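Cystalysin (Treponema denticola, PDB 1C7N) binds pyridoxal-5'-phosphate and belongs to the class I and II aminotransferase family, assembling as a dimer of two identical chains. Local coordinates at residues P27-E32 with Q351-E356; K55-T60 with T274-K279; N104-F109 with Q133-I138; L209-Y214 with P320-T325. One frame throughout, in Å; residues are numbered along the deposited sequence.

Interaction 1: P27-E32 with Q351-E356; sequences PEVGNE and QIFFDE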
# COMPACT_ATOMS: atom_id res chain seq x y z
N PRO A 27 8.94 -18.20 -23.57
CA PRO A 27 7.68 -18.09 -24.29
C PRO A 27 7.16 -19.43 -24.82
O PRO A 27 5.97 -19.58 -25.10
CB PRO A 27 8.01 -17.12 -25.42
CG PRO A 27 9.04 -16.24 -24.81
CD PRO A 27 9.92 -17.23 -24.09
N GLU A 28 8.06 -20.41 -24.94
CA GLU A 28 7.70 -21.73 -25.44
C GLU A 28 7.28 -22.71 -24.35
O GLU A 28 6.99 -23.87 -24.65
CB GLU A 28 8.87 -22.33 -26.23
CG GLU A 28 9.05 -21.80 -27.65
CD GLU A 28 9.08 -20.29 -27.72
OE1 GLU A 28 8.00 -19.67 -27.82
OE2 GLU A 28 10.19 -19.72 -27.67
N VAL A 29 7.25 -22.26 -23.10
CA VAL A 29 6.88 -23.13 -21.99
C VAL A 29 5.55 -23.84 -22.24
O VAL A 29 4.58 -23.22 -22.71
CB VAL A 29 6.81 -22.34 -20.66
CG1 VAL A 29 5.69 -21.32 -20.72
CG2 VAL A 29 6.61 -23.29 -19.51
N GLY A 30 5.49 -25.13 -21.94
CA GLY A 30 4.27 -25.89 -22.14
C GLY A 30 3.12 -25.39 -21.28
O GLY A 30 3.33 -24.74 -20.26
N ASN A 31 1.89 -25.71 -21.69
CA ASN A 31 0.70 -25.28 -20.95
C ASN A 31 0.52 -26.04 -19.63
O ASN A 31 -0.19 -25.58 -18.74
CB ASN A 31 -0.55 -25.45 -21.81
CG ASN A 31 -0.47 -24.71 -23.13
OD1 ASN A 31 0.37 -25.02 -23.98
ND2 ASN A 31 -1.34 -23.72 -23.32
N GLU A 32 1.17 -27.19 -19.52
CA GLU A 32 1.06 -28.01 -18.32
C GLU A 32 2.05 -27.60 -17.23
O GLU A 32 1.97 -28.06 -16.09
CB GLU A 32 1.29 -29.48 -18.67
CG GLU A 32 2.77 -29.89 -18.77
CD GLU A 32 3.46 -29.42 -20.05
OE1 GLU A 32 2.93 -28.51 -20.73
OE2 GLU A 32 4.54 -29.97 -20.37
N GLN A 351 12.30 -27.00 -18.16
CA GLN A 351 11.11 -26.17 -18.01
C GLN A 351 10.64 -26.22 -16.57
O GLN A 351 9.44 -26.34 -16.28
CB GLN A 351 10.00 -26.63 -18.96
CG GLN A 351 10.17 -26.07 -20.36
CD GLN A 351 9.03 -26.44 -21.28
OE1 GLN A 351 7.86 -26.18 -20.98
NE2 GLN A 351 9.36 -27.04 -22.41
N ILE A 352 11.61 -26.15 -15.67
CA ILE A 352 11.34 -26.14 -14.25
C ILE A 352 11.85 -24.76 -13.82
O ILE A 352 13.02 -24.42 -14.04
CB ILE A 352 12.07 -27.30 -13.53
CG1 ILE A 352 11.53 -27.45 -12.11
CG2 ILE A 352 13.58 -27.07 -13.53
CD1 ILE A 352 11.88 -28.79 -11.47
N PHE A 353 10.96 -23.96 -13.26
CA PHE A 353 11.33 -22.61 -12.86
C PHE A 353 11.53 -22.42 -11.38
O PHE A 353 10.59 -22.21 -10.63
CB PHE A 353 10.29 -21.63 -13.40
CG PHE A 353 10.16 -21.67 -14.89
CD1 PHE A 353 9.49 -22.72 -15.51
CD2 PHE A 353 10.76 -20.69 -15.68
CE1 PHE A 353 9.42 -22.80 -16.90
CE2 PHE A 353 10.70 -20.76 -17.06
CZ PHE A 353 10.03 -21.82 -17.67
N PHE A 354 12.79 -22.52 -10.96
CA PHE A 354 13.16 -22.36 -9.57
C PHE A 354 13.53 -20.90 -9.37
O PHE A 354 13.41 -20.08 -10.27
CB PHE A 354 14.43 -23.17 -9.23
CG PHE A 354 14.28 -24.66 -9.37
CD1 PHE A 354 13.26 -25.35 -8.73
CD2 PHE A 354 15.25 -25.39 -10.07
CE1 PHE A 354 13.20 -26.75 -8.77
CE2 PHE A 354 15.20 -26.79 -10.12
CZ PHE A 354 14.17 -27.47 -9.47
N ASP A 355 13.94 -20.58 -8.15
CA ASP A 355 14.44 -19.26 -7.88
C ASP A 355 15.92 -19.64 -7.84
O ASP A 355 16.39 -20.25 -6.88
CB ASP A 355 13.94 -18.73 -6.55
CG ASP A 355 13.02 -17.54 -6.72
OD1 ASP A 355 12.22 -17.54 -7.68
OD2 ASP A 355 13.09 -16.59 -5.90
N GLU A 356 16.63 -19.34 -8.93
CA GLU A 356 18.04 -19.71 -9.04
C GLU A 356 18.82 -19.29 -7.81
O GLU A 356 18.75 -18.15 -7.36
CB GLU A 356 18.65 -19.10 -10.31
CG GLU A 356 17.92 -19.52 -11.59
CD GLU A 356 18.08 -21.00 -11.92
OE1 GLU A 356 17.12 -21.59 -12.46
OE2 GLU A 356 19.15 -21.58 -11.66
O HOH W 1 6.41 -28.47 -21.68
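Gln351 lays its amide end against the backbone of Val29 and Gly30, and its OE1 does most of the touching. The chain runs straight beyond CG, with CD anti to CA (chi2 -176°). Gly30 N donates to Gln351 OE1 at 2.8 Å. The N-H...O angle of 172° makes this bond almost straight, and the donor is tilted 25° from the amide plane. The same oxygen has apolar neighbours: Val29 CA lies 3.4 Å from Gln351 OE1, and Val29 CG2 lies 3.5 Å from it. A second grip comes from a water, which donates to Gln351 OE1 at 2.8 Å and to Glu32 OE2 at 2.7 Å, so the Glu32 carboxylate is tied to the amide indirectly. The same CG2 methyl of Val29, anti to the backbone N, also approaches Phe353 CE1 obliquely at 3.9 Å. Met22 of helix 17-25 touches both Val29 and Phe353, and Ile347 of helix 339-350 also packs on the ring. Gln351 is the first residue after helix 339-350 to leave helical angles, with positive phi, and its carbonyl is bonded by Arg385. The contact therefore fastens an N-terminal loop to a helix end that leads into strand 355-356, an edge strand of a three-stranded antiparallel sheet. Such pairing of N- and C-terminal chain parts is consistent with the small domain of fold type I pyridoxal-phosphate enzymes.

Interaction 2: K55-T60 with T274-K279; sequences KYLDET and TTLGYK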
# COMPACT_ATOMS: atom_id res chain seq x y z
N LYS A 55 -18.33 -12.02 2.85
CA LYS A 55 -19.29 -11.61 3.87
C LYS A 55 -19.03 -10.14 4.22
O LYS A 55 -19.97 -9.34 4.34
CB LYS A 55 -19.13 -12.46 5.13
CG LYS A 55 -19.91 -11.94 6.34
CD LYS A 55 -19.70 -12.82 7.56
CE LYS A 55 -20.43 -12.27 8.78
NZ LYS A 55 -20.13 -13.07 10.00
N TYR A 56 -17.76 -9.79 4.38
CA TYR A 56 -17.37 -8.43 4.73
C TYR A 56 -17.74 -7.44 3.62
O TYR A 56 -18.19 -6.33 3.90
CB TYR A 56 -15.86 -8.35 4.98
CG TYR A 56 -15.41 -7.10 5.69
CD1 TYR A 56 -14.35 -6.34 5.19
CD2 TYR A 56 -16.01 -6.69 6.88
CE1 TYR A 56 -13.90 -5.20 5.86
CE2 TYR A 56 -15.56 -5.55 7.56
CZ TYR A 56 -14.50 -4.82 7.04
OH TYR A 56 -14.03 -3.71 7.72
N LEU A 57 -17.55 -7.84 2.37
CA LEU A 57 -17.87 -6.98 1.24
C LEU A 57 -19.35 -6.60 1.24
O LEU A 57 -19.72 -5.53 0.77
CB LEU A 57 -17.50 -7.66 -0.08
CG LEU A 57 -16.00 -7.65 -0.42
CD1 LEU A 57 -15.72 -8.53 -1.63
CD2 LEU A 57 -15.56 -6.22 -0.69
N ASP A 58 -20.19 -7.48 1.78
CA ASP A 58 -21.62 -7.22 1.84
C ASP A 58 -22.01 -6.29 2.99
O ASP A 58 -23.11 -5.74 3.00
CB ASP A 58 -22.42 -8.53 2.00
CG ASP A 58 -22.53 -9.30 0.70
OD1 ASP A 58 -22.61 -8.67 -0.37
OD2 ASP A 58 -22.57 -10.55 0.75
N GLU A 59 -21.10 -6.10 3.95
CA GLU A 59 -21.38 -5.26 5.12
C GLU A 59 -20.71 -3.89 5.12
O GLU A 59 -21.35 -2.87 5.43
CB GLU A 59 -20.92 -5.96 6.41
CG GLU A 59 -21.22 -7.45 6.54
CD GLU A 59 -20.62 -8.05 7.81
OE1 GLU A 59 -19.43 -7.80 8.09
OE2 GLU A 59 -21.34 -8.78 8.54
N THR A 60 -19.43 -3.87 4.79
CA THR A 60 -18.60 -2.67 4.84
C THR A 60 -18.65 -1.63 3.72
O THR A 60 -19.24 -1.83 2.66
CB THR A 60 -17.12 -3.07 5.03
OG1 THR A 60 -16.38 -1.97 5.57
CG2 THR A 60 -16.51 -3.48 3.69
N THR A 274 -6.02 0.23 3.31
CA THR A 274 -6.65 -0.93 2.70
C THR A 274 -7.51 -1.76 3.64
O THR A 274 -7.02 -2.65 4.33
CB THR A 274 -5.59 -1.85 2.07
OG1 THR A 274 -6.16 -3.14 1.82
CG2 THR A 274 -4.40 -1.99 3.00
N THR A 275 -8.81 -1.48 3.62
CA THR A 275 -9.80 -2.15 4.47
C THR A 275 -9.79 -3.67 4.42
O THR A 275 -9.92 -4.33 5.46
CB THR A 275 -11.22 -1.68 4.13
OG1 THR A 275 -12.16 -2.38 4.95
CG2 THR A 275 -11.52 -1.95 2.67
N LEU A 276 -9.65 -4.24 3.23
CA LEU A 276 -9.64 -5.69 3.10
C LEU A 276 -8.36 -6.29 3.66
O LEU A 276 -8.36 -7.44 4.12
CB LEU A 276 -9.82 -6.10 1.64
CG LEU A 276 -11.16 -5.63 1.06
CD1 LEU A 276 -11.25 -6.00 -0.42
CD2 LEU A 276 -12.30 -6.26 1.84
N GLY A 277 -7.28 -5.52 3.63
CA GLY A 277 -6.02 -6.00 4.17
C GLY A 277 -6.14 -6.23 5.66
O GLY A 277 -5.71 -7.25 6.19
N TYR A 278 -6.75 -5.28 6.36
CA TYR A 278 -6.92 -5.43 7.80
C TYR A 278 -7.81 -6.62 8.12
O TYR A 278 -7.47 -7.44 8.96
CB TYR A 278 -7.53 -4.16 8.41
CG TYR A 278 -6.59 -2.98 8.39
CD1 TYR A 278 -6.76 -1.94 7.48
CD2 TYR A 278 -5.50 -2.92 9.27
CE1 TYR A 278 -5.87 -0.86 7.44
CE2 TYR A 278 -4.60 -1.85 9.23
CZ TYR A 278 -4.80 -0.83 8.31
OH TYR A 278 -3.92 0.24 8.28
N LYS A 279 -8.95 -6.74 7.42
CA LYS A 279 -9.89 -7.83 7.66
C LYS A 279 -9.33 -9.21 7.31
O LYS A 279 -9.61 -10.19 8.00
CB LYS A 279 -11.18 -7.60 6.89
CG LYS A 279 -12.30 -8.58 7.25
CD LYS A 279 -12.75 -8.40 8.69
CE LYS A 279 -13.88 -9.34 9.04
NZ LYS A 279 -14.27 -9.22 10.47
O HOH W 2 -11.15 -3.59 7.77
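Lys279 crosses the ring of Tyr56 obliquely, and its aliphatic chain is what touches. CB starts near the rim, 3.8 Å from Tyr56 CE1. CG then sits over the face in a CH-pi contact, 3.8 Å from the ring centroid and 18° off the normal. The bend at chi2 (65°) places CD beside the CD2 and CE2 atoms of Tyr56, and CE ends 4.0 Å from Tyr56 CD2. NZ has passed the ring and makes a long, weak ion pair with Glu282. Thr60 CB lies over the opposite face of the tyrosine, toward the rim, so the ring is held between two side chains. Its edge is filled by Leu276 CD2, in the ring plane and 3.9 Å from Tyr56 CD1, and by the hydroxyl of Thr275. At the phenol tip a water lies 2.9 Å from Tyr56 OH and donates to Thr275 O at 2.7 Å, linking tyrosine and helix backbone. Leu57 and Leu276 meet CD2 to CD2 at 4.1 Å, crossing at about a right angle. Both leucines also touch their own counterparts in the second subunit, and Leu14 of that subunit packs on Tyr56. Thr274 N-caps helix 275-287 through OG1, which accepts from Gly277 N. The two helical segments, at 134° to each other, form apolar helix-helix packing that continues directly into the dimer interface.

Interaction 3: N104-F109 with Q133-I138; sequences NAVREF and QERKII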
# COMPACT_ATOMS: atom_id res chain seq x y z
N ASN A 104 12.17 1.23 4.82
CA ASN A 104 11.90 2.32 5.75
C ASN A 104 12.84 2.26 6.95
O ASN A 104 13.28 3.30 7.45
CB ASN A 104 10.45 2.25 6.23
CG ASN A 104 10.04 3.48 7.01
OD1 ASN A 104 10.13 4.60 6.50
ND2 ASN A 104 9.60 3.29 8.24
N ALA A 105 13.15 1.06 7.41
CA ALA A 105 14.05 0.90 8.55
C ALA A 105 15.43 1.47 8.20
O ALA A 105 16.01 2.22 8.98
CB ALA A 105 14.17 -0.57 8.92
N VAL A 106 15.94 1.11 7.03
CA VAL A 106 17.25 1.59 6.59
C VAL A 106 17.21 3.11 6.43
O VAL A 106 18.09 3.83 6.89
CB VAL A 106 17.65 0.96 5.25
CG1 VAL A 106 18.96 1.55 4.76
CG2 VAL A 106 17.77 -0.55 5.41
N ARG A 107 16.16 3.59 5.78
CA ARG A 107 15.98 5.01 5.54
C ARG A 107 16.04 5.84 6.82
O ARG A 107 16.75 6.84 6.89
CB ARG A 107 14.64 5.23 4.83
CG ARG A 107 14.30 6.69 4.53
CD ARG A 107 13.05 6.78 3.65
NE ARG A 107 13.18 5.94 2.46
CZ ARG A 107 12.55 4.78 2.28
NH1 ARG A 107 11.74 4.30 3.23
NH2 ARG A 107 12.75 4.08 1.17
N GLU A 108 15.30 5.41 7.83
CA GLU A 108 15.22 6.14 9.09
C GLU A 108 16.35 5.97 10.11
O GLU A 108 16.79 6.96 10.69
CB GLU A 108 13.88 5.81 9.77
CG GLU A 108 13.65 6.48 11.12
CD GLU A 108 13.78 7.99 11.06
OE1 GLU A 108 13.35 8.59 10.05
OE2 GLU A 108 14.31 8.58 12.02
N PHE A 109 16.83 4.75 10.32
CA PHE A 109 17.86 4.55 11.32
C PHE A 109 19.32 4.47 10.87
O PHE A 109 20.19 4.10 11.66
CB PHE A 109 17.49 3.33 12.17
CG PHE A 109 16.14 3.45 12.81
CD1 PHE A 109 15.00 2.99 12.15
CD2 PHE A 109 15.99 4.08 14.04
CE1 PHE A 109 13.73 3.17 12.71
CE2 PHE A 109 14.73 4.27 14.60
CZ PHE A 109 13.60 3.81 13.93
N GLN A 133 19.78 2.40 -1.36
CA GLN A 133 19.64 3.64 -0.61
C GLN A 133 21.03 4.14 -0.22
O GLN A 133 21.19 4.96 0.68
CB GLN A 133 18.77 3.43 0.64
CG GLN A 133 17.36 2.96 0.32
CD GLN A 133 16.41 3.10 1.49
OE1 GLN A 133 16.07 4.21 1.90
NE2 GLN A 133 15.98 1.98 2.05
N GLU A 134 22.02 3.62 -0.93
CA GLU A 134 23.43 3.96 -0.75
C GLU A 134 24.03 3.70 0.63
O GLU A 134 24.87 4.46 1.11
CB GLU A 134 23.67 5.42 -1.17
CG GLU A 134 23.21 5.70 -2.59
CD GLU A 134 23.71 7.04 -3.12
OE1 GLU A 134 23.22 7.48 -4.18
OE2 GLU A 134 24.59 7.64 -2.47
N ARG A 135 23.59 2.63 1.28
CA ARG A 135 24.15 2.24 2.57
C ARG A 135 25.12 1.13 2.19
O ARG A 135 25.13 0.69 1.03
CB ARG A 135 23.07 1.70 3.51
CG ARG A 135 22.42 2.75 4.42
CD ARG A 135 21.68 3.86 3.67
NE ARG A 135 20.85 4.63 4.59
CZ ARG A 135 20.11 5.69 4.25
NH1 ARG A 135 20.08 6.12 2.99
NH2 ARG A 135 19.38 6.30 5.16
N LYS A 136 25.93 0.66 3.12
CA LYS A 136 26.89 -0.39 2.79
C LYS A 136 26.45 -1.78 3.26
O LYS A 136 26.15 -1.99 4.43
CB LYS A 136 28.27 -0.07 3.38
CG LYS A 136 28.79 1.33 3.06
CD LYS A 136 28.66 1.67 1.58
CE LYS A 136 29.41 0.69 0.69
NZ LYS A 136 29.20 1.00 -0.75
N ILE A 137 26.40 -2.72 2.32
CA ILE A 137 26.02 -4.09 2.65
C ILE A 137 27.19 -4.80 3.31
O ILE A 137 28.23 -4.99 2.69
CB ILE A 137 25.62 -4.88 1.38
CG1 ILE A 137 24.42 -4.20 0.70
CG2 ILE A 137 25.29 -6.31 1.74
CD1 ILE A 137 24.02 -4.83 -0.61
N ILE A 138 27.02 -5.18 4.57
CA ILE A 138 28.07 -5.88 5.31
C ILE A 138 27.66 -7.35 5.42
O ILE A 138 26.75 -7.70 6.17
CB ILE A 138 28.26 -5.29 6.73
CG1 ILE A 138 28.42 -3.77 6.64
CG2 ILE A 138 29.49 -5.89 7.38
CD1 ILE A 138 29.58 -3.32 5.78
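Val106 and Arg135 slide past each other in opposite directions, with Val106 CG1, anti to the backbone N (chi1 176°), 3.6 Å from Arg135 NE and also against CG and CD. Beyond the methyl, Arg135 NH2 gives a weak hydrogen bond to Val106 O, 3.3 Å long and bent to 123°. Alongside, Gln133 crosses Arg107 at about a right angle: OE1 lies over one face of the guanidinium, 3.4 Å from Arg107 NH2, with amide and guanidinium planes 30° apart. Gln133 NE2 rests near Val106 CB at 3.8 Å and donates to the carbonyls of Phe103 and Ala129, which fix the amide's rotation. Arg135 is positioned in turn by its own segment. Its NH1 bonds Gln133 O at 2.8 Å, in the guanidinium plane, while NH2 donates more strongly to Thr110 O. Further out, Glu134, with positive phi, is the C-prime residue of a Schellman motif ending helix 125-131, and this turns the chain into strand 136-139. That helix links the adjacent parallel strands 115-118 and 136-139, a beta-alpha-beta crossover. The contact thus packs its return loop on helix 98-109 at the edge of the seven-stranded mixed sheet, the large-domain core of fold type I enzymes.

Interaction 4: L209-Y214 with P320-T325; sequences LIMPGY and PLIEGT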
# COMPACT_ATOMS: atom_id res chain seq x y z
N LEU A 209 5.39 -20.90 9.34
CA LEU A 209 5.65 -22.01 8.44
C LEU A 209 6.85 -22.83 8.90
O LEU A 209 7.93 -22.79 8.30
CB LEU A 209 5.86 -21.48 7.02
CG LEU A 209 4.63 -20.78 6.43
CD1 LEU A 209 5.02 -19.88 5.27
CD2 LEU A 209 3.61 -21.82 5.99
N ILE A 210 6.63 -23.58 9.98
CA ILE A 210 7.67 -24.42 10.57
C ILE A 210 7.35 -25.90 10.33
O ILE A 210 6.21 -26.33 10.49
CB ILE A 210 7.75 -24.18 12.10
CG1 ILE A 210 7.85 -22.68 12.39
CG2 ILE A 210 8.94 -24.93 12.69
CD1 ILE A 210 9.06 -22.01 11.77
N MET A 211 8.37 -26.67 9.95
CA MET A 211 8.16 -28.09 9.71
C MET A 211 8.06 -28.82 11.05
O MET A 211 8.59 -28.36 12.07
CB MET A 211 9.31 -28.68 8.88
CG MET A 211 9.37 -28.15 7.46
SD MET A 211 7.83 -28.42 6.54
CE MET A 211 7.13 -26.77 6.59
N PRO A 212 7.37 -29.97 11.08
CA PRO A 212 7.21 -30.77 12.30
C PRO A 212 8.52 -31.02 13.03
O PRO A 212 9.54 -31.33 12.41
CB PRO A 212 6.58 -32.06 11.78
CG PRO A 212 5.73 -31.56 10.65
CD PRO A 212 6.67 -30.61 9.95
N GLY A 213 8.50 -30.88 14.35
CA GLY A 213 9.68 -31.10 15.15
C GLY A 213 10.45 -29.85 15.52
O GLY A 213 11.06 -29.77 16.59
N TYR A 214 10.44 -28.85 14.64
CA TYR A 214 11.16 -27.62 14.92
C TYR A 214 10.30 -26.60 15.65
O TYR A 214 9.07 -26.64 15.58
CB TYR A 214 11.73 -27.05 13.62
CG TYR A 214 12.63 -28.06 12.95
CD1 TYR A 214 12.13 -28.93 11.98
CD2 TYR A 214 13.95 -28.22 13.36
CE1 TYR A 214 12.93 -29.94 11.44
CE2 TYR A 214 14.75 -29.23 12.83
CZ TYR A 214 14.24 -30.08 11.87
OH TYR A 214 15.03 -31.09 11.37
N PRO A 320 18.06 -31.71 1.05
CA PRO A 320 17.83 -31.96 2.47
C PRO A 320 16.51 -31.38 2.95
O PRO A 320 16.02 -30.39 2.40
CB PRO A 320 19.02 -31.26 3.14
CG PRO A 320 20.06 -31.19 2.06
CD PRO A 320 19.25 -30.87 0.84
N LEU A 321 15.93 -31.98 3.98
CA LEU A 321 14.68 -31.47 4.52
C LEU A 321 14.98 -30.10 5.14
O LEU A 321 16.11 -29.84 5.54
CB LEU A 321 14.13 -32.41 5.60
CG LEU A 321 13.84 -33.85 5.17
CD1 LEU A 321 13.13 -34.58 6.30
CD2 LEU A 321 12.98 -33.87 3.91
N ILE A 322 13.97 -29.24 5.20
CA ILE A 322 14.15 -27.91 5.77
C ILE A 322 13.46 -27.85 7.13
O ILE A 322 12.65 -28.72 7.46
CB ILE A 322 13.56 -26.83 4.86
CG1 ILE A 322 12.09 -27.16 4.56
CG2 ILE A 322 14.38 -26.74 3.56
CD1 ILE A 322 11.41 -26.16 3.65
N GLU A 323 13.77 -26.83 7.91
CA GLU A 323 13.17 -26.68 9.24
C GLU A 323 11.97 -25.73 9.21
O GLU A 323 11.03 -25.88 9.99
CB GLU A 323 14.23 -26.15 10.22
CG GLU A 323 15.58 -26.85 10.09
CD GLU A 323 16.59 -26.40 11.14
OE1 GLU A 323 16.58 -25.21 11.51
OE2 GLU A 323 17.41 -27.24 11.57
N GLY A 324 12.01 -24.76 8.29
CA GLY A 324 10.94 -23.78 8.17
C GLY A 324 10.80 -23.24 6.76
O GLY A 324 11.67 -23.47 5.92
N THR A 325 9.74 -22.47 6.53
CA THR A 325 9.40 -21.90 5.22
C THR A 325 8.97 -23.08 4.35
O THR A 325 9.14 -24.24 4.74
CB THR A 325 10.60 -21.21 4.50
OG1 THR A 325 11.43 -22.21 3.90
CG2 THR A 325 11.42 -20.35 5.45
O HOH W 3 17.44 -29.88 10.46
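Leu209 and Met211 clamp the segment 323-325 through two backbone hydrogen bonds. Thr325 N reaches Leu209 O at 2.6 Å, and Met211 N reaches Glu323 O at 2.8 Å. Between these bonds Ile210 and Gly324 form a single antiparallel bridge, a non-hydrogen-bonded pair with the two CA atoms 4.1 Å apart. Close packing continues on the buried side: Met211 CG lies 3.3 Å from Ile322 O, and the bends at chi2 and chi3 carry Met211 CE to 3.7 Å from Thr325 O, a buried carbonyl oxygen without a polar partner in the model. Thr325 also touches His206, a residue of the pyridoxal-5'-phosphate pocket. The bridge joins a loop that follows strand 199-203 of the central sheet to the chain between helix 289-313 and strand 327-331, where the large and small domains of a fold type I enzyme probably meet. In contrast to this backbone-paired, buried side, the outer side faces solvent. A type II turn from Met211 to Tyr214 swings the exposed tyrosine ring under Glu323, whose CB stands over the ring centre in a CH-pi contact, 3.7 Å from the centroid. Carboxylate and ring stack with planes 30° apart, and a water bridges them, 2.8 Å from Tyr214 OH and 2.9 Å from Glu323 OE2. The carboxylate is further held by Arg179, Val180 N and Tyr148 OH.

How the interactions relate
Interaction 1 closes the longest loop of the four, and the other three are nested within it. Along the chain interaction 3 lies within the loop closed by interaction 2, whereas the segments of interactions 2 and 4 alternate and interactions 3 and 4 follow in series. No two contacts touch; their centres are 26 to 36 Å apart, interactions 1 and 4 being the closest pair. Interaction 3 belongs to the edge of the seven-stranded sheet, and interaction 1 to the region of the three-stranded sheet. Interaction 4, whose segments lead from the first sheet and into the second, is near pyridoxal-5'-phosphate, about 7 Å from the Thr325 side chain. Interaction 2 adjoins the dimer interface.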